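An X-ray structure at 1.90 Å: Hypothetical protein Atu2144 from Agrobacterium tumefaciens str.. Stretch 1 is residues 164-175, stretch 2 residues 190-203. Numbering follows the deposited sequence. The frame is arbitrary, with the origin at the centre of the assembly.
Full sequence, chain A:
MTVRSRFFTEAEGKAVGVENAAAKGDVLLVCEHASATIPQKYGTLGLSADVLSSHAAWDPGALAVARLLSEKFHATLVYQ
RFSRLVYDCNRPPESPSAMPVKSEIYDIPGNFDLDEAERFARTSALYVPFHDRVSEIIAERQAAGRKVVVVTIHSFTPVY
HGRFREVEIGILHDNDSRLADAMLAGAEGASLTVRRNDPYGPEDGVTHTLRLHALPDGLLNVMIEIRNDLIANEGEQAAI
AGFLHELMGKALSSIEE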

# COMPACT_ATOMS: atom_id res chain seq x y z
N PHE A 164 -9.77 -24.85 -24.17
CA PHE A 164 -8.49 -24.60 -24.79
C PHE A 164 -8.56 -23.23 -25.49
O PHE A 164 -9.51 -22.94 -26.20
CB PHE A 164 -8.20 -25.72 -25.79
CG PHE A 164 -6.94 -25.53 -26.55
CD1 PHE A 164 -5.72 -25.53 -25.90
CD2 PHE A 164 -6.95 -25.38 -27.93
CE1 PHE A 164 -4.54 -25.37 -26.59
CE2 PHE A 164 -5.78 -25.20 -28.63
CZ PHE A 164 -4.56 -25.19 -27.96
N ARG A 165 -7.54 -22.40 -25.26
CA ARG A 165 -7.52 -21.05 -25.80
C ARG A 165 -6.77 -21.02 -27.13
O ARG A 165 -5.59 -21.31 -27.21
CB ARG A 165 -6.96 -20.08 -24.75
CG ARG A 165 -7.93 -20.05 -23.55
CD ARG A 165 -7.84 -18.90 -22.57
NE ARG A 165 -6.72 -19.02 -21.69
CZ ARG A 165 -6.59 -18.43 -20.50
NH1 ARG A 165 -7.52 -17.64 -19.98
NH2 ARG A 165 -5.47 -18.65 -19.84
N GLU A 166 -7.51 -20.74 -28.19
CA GLU A 166 -6.89 -20.70 -29.51
C GLU A 166 -6.15 -19.36 -29.73
O GLU A 166 -5.30 -19.27 -30.62
CB GLU A 166 -7.93 -20.99 -30.61
CG GLU A 166 -8.44 -22.46 -30.59
CD GLU A 166 -9.67 -22.68 -31.47
OE1 GLU A 166 -9.78 -22.03 -32.54
OE2 GLU A 166 -10.55 -23.48 -31.07
N VAL A 167 -6.44 -18.34 -28.91
CA VAL A 167 -5.71 -17.06 -28.99
C VAL A 167 -4.25 -17.29 -28.62
O VAL A 167 -3.95 -18.05 -27.68
CB VAL A 167 -6.33 -15.90 -28.14
CG1 VAL A 167 -6.44 -16.27 -26.63
CG2 VAL A 167 -5.54 -14.61 -28.34
N GLU A 168 -3.36 -16.69 -29.40
CA GLU A 168 -1.93 -16.93 -29.25
C GLU A 168 -1.24 -15.70 -28.67
O GLU A 168 -0.43 -15.82 -27.77
CB GLU A 168 -1.30 -17.37 -30.58
CG GLU A 168 -1.65 -18.80 -30.89
CD GLU A 168 -1.19 -19.26 -32.29
OE1 GLU A 168 -1.28 -18.47 -33.24
OE2 GLU A 168 -0.76 -20.43 -32.42
N ILE A 169 -1.60 -14.54 -29.20
CA ILE A 169 -1.14 -13.26 -28.72
C ILE A 169 -2.39 -12.42 -28.45
O ILE A 169 -3.18 -12.17 -29.36
CB ILE A 169 -0.28 -12.52 -29.77
CG1 ILE A 169 0.92 -13.35 -30.18
CG2 ILE A 169 0.19 -11.12 -29.24
CD1 ILE A 169 2.07 -13.39 -29.18
N GLY A 170 -2.52 -11.94 -27.21
CA GLY A 170 -3.48 -10.91 -26.88
C GLY A 170 -2.85 -9.53 -26.83
O GLY A 170 -1.75 -9.36 -26.27
N ILE A 171 -3.54 -8.57 -27.43
CA ILE A 171 -3.16 -7.16 -27.44
C ILE A 171 -4.16 -6.47 -26.49
O ILE A 171 -5.32 -6.24 -26.83
CB ILE A 171 -3.17 -6.55 -28.87
CG1 ILE A 171 -2.25 -7.34 -29.80
CG2 ILE A 171 -2.81 -5.03 -28.83
CD1 ILE A 171 -0.76 -7.32 -29.43
N LEU A 172 -3.70 -6.17 -25.29
CA LEU A 172 -4.59 -5.66 -24.24
C LEU A 172 -4.42 -4.16 -24.03
O LEU A 172 -3.32 -3.60 -24.16
CB LEU A 172 -4.36 -6.42 -22.94
CG LEU A 172 -5.10 -7.75 -22.80
CD1 LEU A 172 -4.79 -8.70 -23.94
CD2 LEU A 172 -4.72 -8.36 -21.49
N HIS A 173 -5.52 -3.49 -23.72
CA HIS A 173 -5.48 -2.06 -23.52
C HIS A 173 -6.65 -1.64 -22.68
O HIS A 173 -7.61 -2.38 -22.55
CB HIS A 173 -5.48 -1.34 -24.87
CG HIS A 173 -6.73 -1.54 -25.66
ND1 HIS A 173 -7.86 -0.77 -25.48
CD2 HIS A 173 -7.03 -2.42 -26.64
CE1 HIS A 173 -8.81 -1.17 -26.30
NE2 HIS A 173 -8.33 -2.17 -27.03
N ASP A 174 -6.54 -0.45 -22.08
CA ASP A 174 -7.60 0.17 -21.31
C ASP A 174 -8.21 1.31 -22.17
O ASP A 174 -8.37 1.14 -23.40
CB ASP A 174 -7.03 0.65 -19.96
CG ASP A 174 -8.11 0.86 -18.90
OD1 ASP A 174 -8.82 1.89 -18.94
OD2 ASP A 174 -8.26 -0.03 -18.03
N ASN A 175 -8.48 2.46 -21.58
CA ASN A 175 -9.20 3.54 -22.28
C ASN A 175 -8.39 4.26 -23.36
O ASN A 175 -8.92 5.15 -24.06
CB ASN A 175 -9.84 4.52 -21.27
CG ASN A 175 -8.82 5.36 -20.45
OD1 ASN A 175 -7.69 5.65 -20.89
ND2 ASN A 175 -9.26 5.78 -19.24
N ALA A 190 -1.06 -12.06 -40.03
CA ALA A 190 0.04 -12.72 -39.34
C ALA A 190 -0.33 -14.20 -39.19
O ALA A 190 -1.50 -14.54 -39.14
CB ALA A 190 0.25 -12.09 -37.95
N SER A 191 0.67 -15.06 -39.08
CA SER A 191 0.46 -16.50 -38.86
C SER A 191 -0.09 -16.81 -37.46
O SER A 191 -0.72 -17.85 -37.27
CB SER A 191 1.75 -17.25 -39.05
OG SER A 191 2.72 -16.89 -38.10
N LEU A 192 0.15 -15.93 -36.49
CA LEU A 192 -0.36 -16.10 -35.14
C LEU A 192 -1.79 -15.61 -35.06
O LEU A 192 -2.15 -14.69 -35.78
CB LEU A 192 0.52 -15.33 -34.14
CG LEU A 192 1.93 -15.89 -34.02
CD1 LEU A 192 2.90 -14.97 -33.28
CD2 LEU A 192 1.88 -17.25 -33.34
N THR A 193 -2.59 -16.22 -34.20
CA THR A 193 -3.91 -15.74 -33.81
C THR A 193 -3.73 -14.64 -32.77
O THR A 193 -3.32 -14.90 -31.63
CB THR A 193 -4.76 -16.87 -33.23
OG1 THR A 193 -4.83 -17.91 -34.19
CG2 THR A 193 -6.19 -16.40 -32.89
N VAL A 194 -4.05 -13.43 -33.21
CA VAL A 194 -3.80 -12.20 -32.46
C VAL A 194 -5.13 -11.52 -32.24
O VAL A 194 -5.88 -11.30 -33.19
CB VAL A 194 -2.89 -11.24 -33.24
CG1 VAL A 194 -2.63 -9.94 -32.43
CG2 VAL A 194 -1.59 -11.91 -33.61
N ARG A 195 -5.47 -11.23 -30.99
CA ARG A 195 -6.80 -10.72 -30.67
C ARG A 195 -6.74 -9.62 -29.61
O ARG A 195 -5.85 -9.60 -28.78
CB ARG A 195 -7.68 -11.84 -30.14
CG ARG A 195 -7.84 -13.04 -31.08
CD ARG A 195 -9.16 -13.06 -31.72
NE ARG A 195 -9.40 -14.25 -32.55
CZ ARG A 195 -8.93 -14.43 -33.78
NH1 ARG A 195 -8.16 -13.52 -34.38
NH2 ARG A 195 -9.24 -15.55 -34.43
N ARG A 196 -7.71 -8.71 -29.69
CA ARG A 196 -7.83 -7.58 -28.81
C ARG A 196 -8.47 -8.04 -27.50
O ARG A 196 -9.53 -8.70 -27.51
CB ARG A 196 -8.75 -6.54 -29.43
CG ARG A 196 -8.96 -5.28 -28.62
CD ARG A 196 -10.13 -4.47 -29.18
NE ARG A 196 -9.85 -4.06 -30.54
CZ ARG A 196 -9.10 -3.01 -30.87
NH1 ARG A 196 -8.58 -2.23 -29.94
NH2 ARG A 196 -8.89 -2.73 -32.14
N ASN A 197 -7.85 -7.66 -26.40
CA ASN A 197 -8.36 -7.94 -25.06
C ASN A 197 -8.89 -9.36 -24.93
O ASN A 197 -10.02 -9.58 -24.51
CB ASN A 197 -9.43 -6.91 -24.67
CG ASN A 197 -8.84 -5.56 -24.38
OD1 ASN A 197 -9.35 -4.52 -24.78
ND2 ASN A 197 -7.73 -5.56 -23.73
N ASP A 198 -8.01 -10.30 -25.23
CA ASP A 198 -8.31 -11.71 -25.22
C ASP A 198 -6.96 -12.36 -24.96
O ASP A 198 -6.05 -12.13 -25.74
CB ASP A 198 -8.83 -12.08 -26.61
CG ASP A 198 -9.50 -13.43 -26.69
OD1 ASP A 198 -9.34 -14.28 -25.79
OD2 ASP A 198 -10.15 -13.66 -27.71
N PRO A 199 -6.84 -13.20 -23.91
CA PRO A 199 -7.87 -13.84 -23.09
C PRO A 199 -8.44 -13.01 -21.94
O PRO A 199 -9.37 -13.47 -21.27
CB PRO A 199 -7.14 -15.06 -22.53
CG PRO A 199 -5.74 -14.58 -22.37
CD PRO A 199 -5.49 -13.62 -23.49
N TYR A 200 -7.86 -11.85 -21.70
CA TYR A 200 -8.36 -10.97 -20.67
C TYR A 200 -8.37 -9.55 -21.20
O TYR A 200 -7.66 -9.23 -22.14
CB TYR A 200 -7.46 -11.04 -19.42
CG TYR A 200 -7.30 -12.42 -18.83
CD1 TYR A 200 -8.36 -13.07 -18.20
CD2 TYR A 200 -6.06 -13.06 -18.86
CE1 TYR A 200 -8.20 -14.34 -17.65
CE2 TYR A 200 -5.89 -14.33 -18.30
CZ TYR A 200 -6.97 -14.96 -17.71
OH TYR A 200 -6.79 -16.20 -17.14
N GLY A 201 -9.18 -8.72 -20.56
CA GLY A 201 -9.24 -7.29 -20.86
C GLY A 201 -9.45 -6.49 -19.58
O GLY A 201 -9.46 -7.05 -18.47
N PRO A 202 -9.61 -5.16 -19.72
CA PRO A 202 -9.79 -4.30 -18.54
C PRO A 202 -11.00 -4.71 -17.69
O PRO A 202 -11.03 -4.46 -16.48
CB PRO A 202 -9.95 -2.89 -19.14
CG PRO A 202 -10.21 -3.07 -20.57
CD PRO A 202 -9.61 -4.38 -20.97
N GLU A 203 -11.95 -5.40 -18.30
CA GLU A 203 -13.09 -5.94 -17.59
C GLU A 203 -12.70 -6.94 -16.50
O GLU A 203 -13.41 -7.07 -15.52
CB GLU A 203 -14.05 -6.61 -18.58
CG GLU A 203 -14.67 -5.61 -19.58
CD GLU A 203 -15.45 -6.31 -20.69
OE1 GLU A 203 -15.74 -7.53 -20.53
OE2 GLU A 203 -15.79 -5.64 -21.71
O HOH W 1 -3.63 -17.55 -17.25
O HOH W 2 -10.05 -15.93 -20.60
O HOH W 3 -4.77 -20.41 -32.87
O HOH W 4 -1.03 -20.24 -35.45
O HOH W 5 -2.98 -19.01 -36.20

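The two stretches pair as neighbouring parallel strands, I169–L172 beside V194–R196, and side-chain and water-mediated contacts extend the contact beyond both ends of the ladder. Together they bury 988 Å² of surface, both sides summed.

At the start of stretch 1, R165 directs its CA-to-CB bond toward stretch 2. P199 CB lies over one face of its guanidinium, 3.6 Å from R165 NH1, while the hydroxyl of Y200 sits at the edge, near the guanidinium plane, where R165 NH1 donates a weak hydrogen bond to Y200 OH (3.3 Å). A water also joins the two segments here, accepting from R165 NH1 at 3.1 Å and donating to P199 O at 2.6 Å. E166 approaches through its backbone: E166 O lies 3.6 Å from T193 CB and receives a hydrogen bond from a water (2.6 Å) that is also bonded to T193 OG1 (2.8 Å). The buried V167 packs against R195, in the middle of the strand, and P199, in the segment after it, with V167 CG2 3.9 Å from R195 CG and V167 CG1 4.2 Å from P199 CD.

E168 and T193 are joined in both directions. E168 N donates to T193 O (2.9 Å), and T193 N donates to the carboxylate oxygen E168 OE1 (2.8 Å), so a side chain supplies the acceptor for this backbone amide just before the ladder begins. T193 O is shared, because I169 N also donates to it at 3.0 Å.

From I169 onward the bonds alternate as expected of parallel strands. I169 O accepts from R195 N (3.0 Å), I171 N donates to R195 O (2.9 Å), and I171 O accepts from N197 N (2.9 Å). I169 and I171 therefore provide the amides and carbonyls on stretch 1, and G170 contributes no N–H or C=O to the ladder. Their side chains share a sheet face with V194: I169 CB lies 4.1 Å from V194 CG2, and I171 CG1 is 3.7 Å from V194 CG1. L192 adds to the apolar packing, its CD1 4.0 Å from I169 CG1.

G170 is tightly enclosed. Its CA makes CA–H···O contacts with R195 O (3.3 Å) and D198 O (3.1 Å). A CB at this position would fall 2.1 Å from D198 O, a clash, so the absence of a side chain lets the D198 carbonyl approach the strand. D198 O is buried by the contact and has no hydrogen-bonding partner in the model, only the CA–H···O contact.

Beyond the ladder, the CA-to-CB bond of L172 points sideways, but the end of its side chain comes nearer to stretch 2, with L172 CG 3.0 Å from Y200 O. N197 OD1 lies over one face of the H173 ring, and H173 NE2 is 2.9 Å from R196 NH1. N197 ND2 makes a weak hydrogen bond to H173 O (3.4 Å); H173 O also meets P202 CD at 3.2 Å. D174 closes the contact, its OD2 3.5 Å from P202 CB.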